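Local coordinates for protein 3-hydroxy-3-methylglutaryl-CoA lyase (Acinetobacter baumannii, PDB 6NDS) that belongs to the HMGL-like family of TIM-barrel enzymes and binds a zinc ion and coenzyme A, at residues A[16-20]-A[260-264]; A[30-34]-A[291-295]; A[75-80]-A[102-106]; A[130-134]-A[173-177]. All blocks are in the same frame, centred on the assembly; numbering follows the deposited sequence.

Contact 1 (A[16-20]-A[260-264]); sequences LVVQE and TEDLV
Val18 supplies the apolar middle of this contact, its two methyl branches sharing out the facing helix between them. CG1 lies 3.8 Å from the methyl CG2 of Thr260, while Val18 CG2 meets Val264 CG2 at 4.1 Å, the two valines crossing at about a right angle. Leu263 approaches Val18 tip to tip, and its CD2 methyl also faces Leu16 CD2 at 4.3 Å. Beta-branched valine sits comfortably on an extended backbone, and the longer leucines span what remains of the gap between strand and helix, whose axes are antiparallel and 10.0 Å apart at their closest.

The polar part is a single bond: Thr260 OG1 donates to Glu20 OE1 over 2.8 Å, reaching the oxygen on its syn side and 17° out of the carboxylate plane. Glu20 gets there by a bend at chi2 (61°), which swings its end toward the helix. Its other oxygen, OE2, is held by Ser22 OG and the backbone N of Leu242, and the buried carboxylate is therefore gripped at both oxygens. Threonine suits its place because one side chain offers a hydroxyl to Glu20 and a methyl to Val18.

Strand 17-20 pairs with strand 237-240, and helix 260-270 covers both, Thr260 and Leu263 also touching Ala240. Helices 223-232 and 278-285 flank this buried layer of the barrel wall.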
# COMPACT_ATOMS: atom_id res chain seq x y z
N LEU A 16 17.08 -8.97 1.77
CA LEU A 16 16.39 -7.95 2.54
C LEU A 16 16.17 -8.48 3.94
O LEU A 16 15.55 -9.54 4.13
CB LEU A 16 15.07 -7.53 1.87
CG LEU A 16 14.34 -6.31 2.49
CD1 LEU A 16 13.53 -5.58 1.41
CD2 LEU A 16 13.44 -6.72 3.64
N VAL A 17 16.67 -7.75 4.93
CA VAL A 17 16.72 -8.18 6.32
C VAL A 17 15.48 -7.63 7.02
O VAL A 17 15.43 -6.44 7.36
CB VAL A 17 18.00 -7.70 7.01
CG1 VAL A 17 18.03 -8.15 8.45
CG2 VAL A 17 19.23 -8.20 6.25
N VAL A 18 14.49 -8.49 7.27
CA VAL A 18 13.23 -8.08 7.88
C VAL A 18 13.38 -8.11 9.40
O VAL A 18 13.79 -9.13 9.96
CB VAL A 18 12.09 -9.01 7.43
CG1 VAL A 18 10.78 -8.59 8.09
CG2 VAL A 18 11.96 -8.98 5.90
N GLN A 19 13.06 -7.00 10.06
CA GLN A 19 13.21 -6.85 11.51
C GLN A 19 11.84 -6.58 12.12
O GLN A 19 11.09 -5.73 11.63
CB GLN A 19 14.22 -5.74 11.83
CG GLN A 19 15.55 -5.94 11.07
CD GLN A 19 16.57 -4.82 11.23
OE1 GLN A 19 17.77 -5.08 11.18
NE2 GLN A 19 16.10 -3.58 11.38
N GLU A 20 11.49 -7.33 13.16
CA GLU A 20 10.11 -7.36 13.66
C GLU A 20 9.96 -6.43 14.85
O GLU A 20 10.76 -6.48 15.79
CB GLU A 20 9.72 -8.79 14.04
CG GLU A 20 8.32 -8.92 14.68
CD GLU A 20 7.19 -8.48 13.75
OE1 GLU A 20 7.26 -8.73 12.52
OE2 GLU A 20 6.23 -7.85 14.26
N THR A 260 4.41 -6.82 8.27
CA THR A 260 5.51 -7.75 8.01
C THR A 260 5.16 -8.76 6.92
O THR A 260 5.96 -8.99 6.01
CB THR A 260 5.90 -8.49 9.30
OG1 THR A 260 6.12 -7.52 10.32
CG2 THR A 260 7.21 -9.26 9.10
N GLU A 261 3.98 -9.38 7.01
CA GLU A 261 3.70 -10.41 6.01
C GLU A 261 3.44 -9.80 4.63
O GLU A 261 3.73 -10.44 3.62
CB GLU A 261 2.54 -11.31 6.48
CG GLU A 261 1.23 -10.60 6.72
CD GLU A 261 1.02 -10.13 8.15
OE1 GLU A 261 2.00 -9.95 8.92
OE2 GLU A 261 -0.15 -9.90 8.51
N ASP A 262 2.93 -8.57 4.57
CA ASP A 262 2.81 -7.91 3.27
C ASP A 262 4.20 -7.58 2.70
O ASP A 262 4.42 -7.73 1.49
CB ASP A 262 1.95 -6.65 3.37
CG ASP A 262 0.49 -6.94 3.76
OD1 ASP A 262 0.12 -8.12 3.92
OD2 ASP A 262 -0.30 -5.97 3.91
N LEU A 263 5.14 -7.15 3.54
CA LEU A 263 6.51 -6.92 3.09
C LEU A 263 7.17 -8.20 2.61
O LEU A 263 7.78 -8.24 1.53
CB LEU A 263 7.33 -6.29 4.23
CG LEU A 263 8.85 -6.26 4.02
CD1 LEU A 263 9.21 -5.39 2.83
CD2 LEU A 263 9.54 -5.75 5.30
N VAL A 264 7.05 -9.28 3.39
CA VAL A 264 7.68 -10.54 3.01
C VAL A 264 7.04 -11.09 1.74
O VAL A 264 7.73 -11.62 0.87
CB VAL A 264 7.63 -11.55 4.16
CG1 VAL A 264 8.22 -12.93 3.72
CG2 VAL A 264 8.41 -11.02 5.37

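Contact 2 (A[30-34]-A[291-295])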
# COMPACT_ATOMS: atom_id res chain seq x y z
N GLU A 30 -1.89 -0.03 21.02
CA GLU A 30 -3.10 -0.85 21.06
C GLU A 30 -4.00 -0.40 22.19
O GLU A 30 -3.52 -0.15 23.31
CB GLU A 30 -2.75 -2.33 21.26
CG GLU A 30 -2.56 -3.11 20.00
CD GLU A 30 -3.79 -3.09 19.12
OE1 GLU A 30 -3.67 -2.69 17.95
OE2 GLU A 30 -4.88 -3.45 19.61
N PRO A 31 -5.31 -0.31 21.96
CA PRO A 31 -6.21 0.16 23.03
C PRO A 31 -6.22 -0.75 24.25
O PRO A 31 -6.33 -0.27 25.38
CB PRO A 31 -7.58 0.19 22.34
CG PRO A 31 -7.29 0.23 20.89
CD PRO A 31 -6.02 -0.52 20.69
N THR A 32 -6.14 -2.06 24.04
CA THR A 32 -6.29 -3.01 25.13
C THR A 32 -4.95 -3.56 25.56
O THR A 32 -4.04 -3.76 24.76
CB THR A 32 -7.21 -4.16 24.74
OG1 THR A 32 -6.72 -4.78 23.54
CG2 THR A 32 -8.63 -3.66 24.54
N TRP A 33 -4.85 -3.81 26.86
CA TRP A 33 -3.68 -4.43 27.45
C TRP A 33 -3.52 -5.86 26.95
O TRP A 33 -4.49 -6.62 26.89
CB TRP A 33 -3.86 -4.40 28.97
CG TRP A 33 -2.87 -5.17 29.76
CD1 TRP A 33 -3.07 -6.37 30.39
CD2 TRP A 33 -1.53 -4.79 30.04
NE1 TRP A 33 -1.92 -6.76 31.04
CE2 TRP A 33 -0.96 -5.80 30.84
CE3 TRP A 33 -0.74 -3.68 29.69
CZ2 TRP A 33 0.35 -5.75 31.29
CZ3 TRP A 33 0.56 -3.62 30.15
CH2 TRP A 33 1.10 -4.65 30.94
N VAL A 34 -2.30 -6.22 26.57
CA VAL A 34 -1.94 -7.60 26.25
C VAL A 34 -1.23 -8.18 27.47
O VAL A 34 -0.17 -7.66 27.86
CB VAL A 34 -1.05 -7.69 25.01
CG1 VAL A 34 -0.62 -9.15 24.78
CG2 VAL A 34 -1.77 -7.13 23.78
N LEU A 291 -6.61 -12.32 19.66
CA LEU A 291 -5.82 -11.81 20.78
C LEU A 291 -6.24 -10.39 21.15
O LEU A 291 -6.38 -10.07 22.33
CB LEU A 291 -4.34 -11.85 20.42
CG LEU A 291 -3.35 -11.28 21.45
CD1 LEU A 291 -3.39 -12.10 22.74
CD2 LEU A 291 -1.96 -11.25 20.86
N LEU A 292 -6.45 -9.54 20.14
CA LEU A 292 -6.66 -8.12 20.36
C LEU A 292 -8.12 -7.71 20.31
O LEU A 292 -8.45 -6.60 20.76
CB LEU A 292 -5.90 -7.32 19.30
CG LEU A 292 -4.40 -7.61 19.17
CD1 LEU A 292 -3.78 -6.87 18.00
CD2 LEU A 292 -3.71 -7.25 20.49
N GLY A 293 -9.00 -8.56 19.78
CA GLY A 293 -10.41 -8.23 19.73
C GLY A 293 -10.83 -7.37 18.57
O GLY A 293 -11.96 -6.85 18.58
N HIS A 294 -9.97 -7.18 17.58
CA HIS A 294 -10.30 -6.42 16.38
C HIS A 294 -9.41 -6.91 15.25
O HIS A 294 -8.38 -7.56 15.48
CB HIS A 294 -10.13 -4.91 16.60
CG HIS A 294 -8.75 -4.52 17.01
ND1 HIS A 294 -7.72 -4.38 16.11
CD2 HIS A 294 -8.22 -4.23 18.23
CE1 HIS A 294 -6.61 -4.04 16.75
NE2 HIS A 294 -6.90 -3.94 18.04
N ASP A 295 -9.82 -6.61 14.01
CA ASP A 295 -8.98 -6.95 12.87
C ASP A 295 -7.84 -5.95 12.73
O ASP A 295 -7.85 -4.86 13.31
CB ASP A 295 -9.81 -6.97 11.58
CG ASP A 295 -10.80 -8.12 11.55
OD1 ASP A 295 -11.97 -7.88 11.17
OD2 ASP A 295 -10.42 -9.25 11.92
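Leu292 lays its CD2 methyl against Val34 CG2 at 3.8 Å, the two side chains crossing at a slant, and turns its other methyl, CD1, to the carboxylate of Glu30, 3.9 Å from OE2. This leucine, at the end of helix 288-292, thus packs beside a polar pair, and its aliphatic bulk suits a buried spot bordered by valine and by Leu245.

The polar pair is Glu30 with His294. His294 NE2 donates to Glu30 OE2 over a short 2.6 Å, with an N-H...O angle of 163°. The bond uses the syn lone pair of the carboxylate and lies in the plane of the imidazole; carboxylate and ring are nearly coplanar, 24° apart, so that the acid meets the ring at its edge. On the far side of the ring ND1 donates to the backbone O of Asp295 at 2.8 Å, and these two bonds fix the rotation of the imidazole. With both nitrogens acting as donors beside an acid, the ring would probably tend to carry a proton on each.

Gly293, the first residue beyond the helix, has positive phi (83°), where a side chain would press on the preceding carbonyl O; glycine suits the turn that leads to His294. The result is a histidine-carboxylate hydrogen bond next to a small apolar patch, tying the loop between helices 22-28 and 36-46 to the C-terminal end of helix 288-292.

Contact 3 (A[75-80]-A[102-106]). With EDO (1,2-ethanediol), chain G.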
# COMPACT_ATOMS: atom_id res chain seq x y z
N PHE A 75 11.23 -9.39 28.93
CA PHE A 75 12.59 -9.76 28.57
C PHE A 75 13.11 -10.91 29.43
O PHE A 75 13.91 -11.71 28.95
CB PHE A 75 13.54 -8.56 28.69
CG PHE A 75 13.58 -7.69 27.45
CD1 PHE A 75 14.62 -7.82 26.53
CD2 PHE A 75 12.58 -6.77 27.19
CE1 PHE A 75 14.66 -7.03 25.38
CE2 PHE A 75 12.62 -5.97 26.05
CZ PHE A 75 13.65 -6.10 25.15
N THR A 76 12.64 -11.00 30.68
CA THR A 76 13.00 -12.10 31.58
C THR A 76 12.43 -13.42 31.09
O THR A 76 13.08 -14.47 31.19
CB THR A 76 12.48 -11.79 32.99
OG1 THR A 76 13.22 -10.72 33.55
CG2 THR A 76 12.58 -13.03 33.91
N GLY A 77 11.20 -13.38 30.56
CA GLY A 77 10.41 -14.57 30.34
C GLY A 77 10.53 -15.22 28.98
O GLY A 77 10.23 -16.41 28.86
N ILE A 78 10.97 -14.47 27.96
CA ILE A 78 10.99 -15.02 26.61
C ILE A 78 12.09 -16.07 26.48
O ILE A 78 13.09 -16.08 27.22
CB ILE A 78 11.18 -13.91 25.56
CG1 ILE A 78 12.43 -13.06 25.87
CG2 ILE A 78 9.92 -13.03 25.47
CD1 ILE A 78 12.79 -12.09 24.72
N THR A 79 11.89 -16.99 25.54
CA THR A 79 12.92 -17.95 25.16
C THR A 79 13.92 -17.27 24.24
O THR A 79 13.53 -16.77 23.17
CB THR A 79 12.27 -19.14 24.46
OG1 THR A 79 11.32 -19.74 25.34
CG2 THR A 79 13.34 -20.18 24.06
N ARG A 80 15.19 -17.23 24.63
CA ARG A 80 16.22 -16.55 23.84
C ARG A 80 16.76 -17.50 22.78
O ARG A 80 17.40 -18.50 23.11
CB ARG A 80 17.35 -16.06 24.74
CG ARG A 80 16.94 -15.13 25.88
CD ARG A 80 16.37 -13.85 25.35
NE ARG A 80 16.10 -12.90 26.43
CZ ARG A 80 16.85 -11.84 26.71
NH1 ARG A 80 17.94 -11.58 25.99
NH2 ARG A 80 16.52 -11.03 27.71
N ALA A 102 17.76 -6.29 32.36
CA ALA A 102 16.91 -7.29 31.73
C ALA A 102 17.62 -8.05 30.61
O ALA A 102 16.99 -8.88 29.94
CB ALA A 102 15.64 -6.63 31.19
N ASN A 103 18.90 -7.79 30.39
CA ASN A 103 19.71 -8.46 29.38
C ASN A 103 19.12 -8.29 27.98
O ASN A 103 19.08 -9.23 27.18
CB ASN A 103 19.90 -9.95 29.70
CG ASN A 103 20.95 -10.59 28.81
OD1 ASN A 103 21.93 -9.94 28.42
ND2 ASN A 103 20.75 -11.86 28.47
N ALA A 104 18.66 -7.08 27.68
CA ALA A 104 18.42 -6.75 26.28
C ALA A 104 19.73 -6.91 25.51
O ALA A 104 20.81 -6.57 26.02
CB ALA A 104 17.88 -5.33 26.15
N ASN A 105 19.66 -7.49 24.31
CA ASN A 105 20.88 -7.69 23.53
C ASN A 105 21.36 -6.40 22.89
O ASN A 105 22.56 -6.27 22.59
CB ASN A 105 20.69 -8.72 22.42
CG ASN A 105 20.28 -10.10 22.92
OD1 ASN A 105 19.47 -10.77 22.28
ND2 ASN A 105 20.85 -10.53 24.05
N GLU A 106 20.44 -5.48 22.64
CA GLU A 106 20.75 -4.24 21.95
C GLU A 106 19.83 -3.15 22.47
O GLU A 106 18.64 -3.39 22.70
CB GLU A 106 20.59 -4.41 20.44
CG GLU A 106 20.94 -3.19 19.59
CD GLU A 106 21.06 -3.55 18.11
OE1 GLU A 106 20.07 -3.38 17.36
OE2 GLU A 106 22.14 -4.03 17.70
C1 EDO G . 12.81 -18.34 30.83
O1 EDO G . 13.73 -17.25 30.88
C2 EDO G . 12.66 -18.80 29.39
O2 EDO G . 13.96 -19.00 28.82
O HOH W 1 19.70 -13.32 24.54
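Arg80 turns the NH1/NH2 edge of its guanidinium to the main-chain carbonyls of Ala102 and Asn103, both oxygens lying near the plane of the group. NH1 and NH2 both donate to Asn103 O, from the same face of that carbonyl; the NH1 bond is the shorter, 2.9 Å, and bends to 158°. NH2 adds a weak bond to Ala102 O at 3.1 Å. Beside the charge, Phe75 makes the apolar seam: its CB lies 3.8 Å from Ala102 CB, and ring atom CE1 3.7 Å from Ala104 CB. Small alanines let the two backbones approach this closely.

A bend at chi2 (-63°) folds Arg80 back on its own segment, where NH2 donates an almost straight bond to Phe75 O at 3.0 Å. A water accepts from Arg80 NH1 and from Asn105 ND2, and Asn105 is itself held through OD1 by the backbone N of Tyr86. Phe59 meets the Phe75 ring from outside the contact. At the far side a 1,2-ethanediol, probably from the crystallisation liquor, bonds to Thr76 O.

The carbonyls gathered by Arg80 belong to the last turn of helix 71-77 and to the Schellman turn closing helix 93-101. A positive charge there would be expected to balance the partial negative charge of both helix ends.

Contact 4 (A[130-134]-A[173-177]); sequences FAGFT and HYLKL
Helices 126-140 and 164-176 draw together in step, the CA atoms of Phe130 and His173 lying 8.3 Å apart and those of Thr134 and Leu177 6.9 Å.

Phe130 is the centre of an aromatic cluster. One face carries the His173 imidazole in an offset stack, with centroids 3.8 Å apart and planes only 5° from parallel. His173 is placed for this with its CG anti to the backbone N (chi1 -161°), which lays the ring flat along the face of Phe130. The edge of Phe130, led by CZ, points at the middle of the Tyr174 face in an edge-to-face pair, with planes at 52°. Leu177 CD1 closes another edge of the same ring, 4.0 Å from Phe130 CD1. A flat ring with two faces and a rim can serve all these neighbours at once.

Phe133 stands against the opposite face of Phe130 and reaches Tyr174 with CE2, 3.3 Å from the phenolic OH; those two rings are slid so far apart that they barely overlap. The tyrosine hydroxyl, buried here, is bonded to Thr149 O. At the outer margin Thr134 OG1 returns to its own helix, donating to Phe130 O at 2.9 Å. Its position leaves OG1 beside Leu177 CD2 at 3.8 Å.

Beneath the cluster lies strand 106-112: Phe130 and Tyr174 rest on Leu111, and Phe133 on Leu109. In sequence strand 145-151 links the two helices, so the contact joins successive outer helices of the barrel.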
# COMPACT_ATOMS: atom_id res chain seq x y z
N PHE A 130 20.55 13.90 23.65
CA PHE A 130 21.92 13.48 23.37
C PHE A 130 22.81 13.57 24.59
O PHE A 130 23.78 12.80 24.70
CB PHE A 130 22.49 14.27 22.19
CG PHE A 130 22.52 13.49 20.91
CD1 PHE A 130 23.47 12.50 20.70
CD2 PHE A 130 21.57 13.71 19.92
CE1 PHE A 130 23.49 11.76 19.54
CE2 PHE A 130 21.58 12.96 18.75
CZ PHE A 130 22.54 11.99 18.56
N ALA A 131 22.52 14.48 25.53
CA ALA A 131 23.23 14.46 26.80
C ALA A 131 23.02 13.13 27.53
O ALA A 131 23.96 12.57 28.11
CB ALA A 131 22.78 15.63 27.68
N GLY A 132 21.79 12.60 27.50
CA GLY A 132 21.56 11.29 28.07
C GLY A 132 22.29 10.19 27.32
O GLY A 132 22.89 9.30 27.92
N PHE A 133 22.26 10.26 25.99
CA PHE A 133 22.93 9.24 25.17
C PHE A 133 24.42 9.20 25.47
O PHE A 133 25.02 8.12 25.55
CB PHE A 133 22.69 9.51 23.69
CG PHE A 133 21.24 9.42 23.26
CD1 PHE A 133 20.28 8.85 24.09
CD2 PHE A 133 20.85 9.90 22.03
CE1 PHE A 133 18.95 8.77 23.68
CE2 PHE A 133 19.52 9.81 21.61
CZ PHE A 133 18.58 9.25 22.44
N THR A 134 25.04 10.37 25.63
CA THR A 134 26.46 10.43 25.95
C THR A 134 26.76 9.72 27.27
O THR A 134 27.75 8.99 27.38
CB THR A 134 26.93 11.89 26.00
OG1 THR A 134 26.63 12.51 24.74
CG2 THR A 134 28.41 11.96 26.23
N HIS A 173 26.08 12.87 14.84
CA HIS A 173 26.27 12.91 16.29
C HIS A 173 26.25 11.49 16.88
O HIS A 173 27.05 11.17 17.76
CB HIS A 173 25.20 13.78 16.94
CG HIS A 173 25.54 14.25 18.32
ND1 HIS A 173 26.52 13.66 19.09
CD2 HIS A 173 25.02 15.25 19.07
CE1 HIS A 173 26.59 14.28 20.26
NE2 HIS A 173 25.69 15.25 20.27
N TYR A 174 25.34 10.65 16.39
CA TYR A 174 25.36 9.24 16.79
C TYR A 174 26.72 8.61 16.47
O TYR A 174 27.30 7.90 17.31
CB TYR A 174 24.24 8.48 16.09
CG TYR A 174 22.90 8.50 16.79
CD1 TYR A 174 22.77 8.17 18.13
CD2 TYR A 174 21.75 8.82 16.08
CE1 TYR A 174 21.52 8.16 18.75
CE2 TYR A 174 20.51 8.82 16.68
CZ TYR A 174 20.39 8.49 18.02
OH TYR A 174 19.14 8.48 18.60
N LEU A 175 27.23 8.85 15.26
CA LEU A 175 28.52 8.28 14.87
C LEU A 175 29.64 8.76 15.78
O LEU A 175 30.55 8.00 16.11
CB LEU A 175 28.84 8.62 13.42
CG LEU A 175 28.46 7.60 12.33
CD1 LEU A 175 27.11 7.00 12.57
CD2 LEU A 175 28.51 8.24 10.96
N LYS A 176 29.59 10.03 16.19
CA LYS A 176 30.62 10.57 17.07
C LYS A 176 30.66 9.84 18.40
O LYS A 176 31.73 9.72 19.01
CB LYS A 176 30.40 12.07 17.28
CG LYS A 176 30.63 12.91 16.03
CD LYS A 176 30.69 14.39 16.34
CE LYS A 176 29.93 15.21 15.31
NZ LYS A 176 28.55 15.52 15.77
N LEU A 177 29.51 9.36 18.87
CA LEU A 177 29.42 8.53 20.06
C LEU A 177 29.78 7.07 19.80
O LEU A 177 29.67 6.25 20.71
CB LEU A 177 28.01 8.60 20.65
CG LEU A 177 27.55 9.95 21.21
CD1 LEU A 177 26.18 9.80 21.85
CD2 LEU A 177 28.56 10.46 22.21
O HOH W 2 25.88 15.77 23.71

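How the contacts relate
All four contacts belong to one barrel, whose parallel strands lie within an outer layer of helices. Contact 1 joins the first strand to helix 260-270, drawing together parts of the chain 240 residues apart. Contact 2 crosses it in sequence order and ties a loop to the end of helix 288-292. Contacts 3 and 4 are local by comparison and follow one another in series, within the spans of both contact 1 and contact 2. Contacts 2 and 4 lie farthest apart, centres about 36 Å from each other, on opposite sides of the chain's centre. No two contacts touch; contacts 1 and 2 bring early and late parts of the chain together, while contacts 3 and 4 join elements closer in sequence.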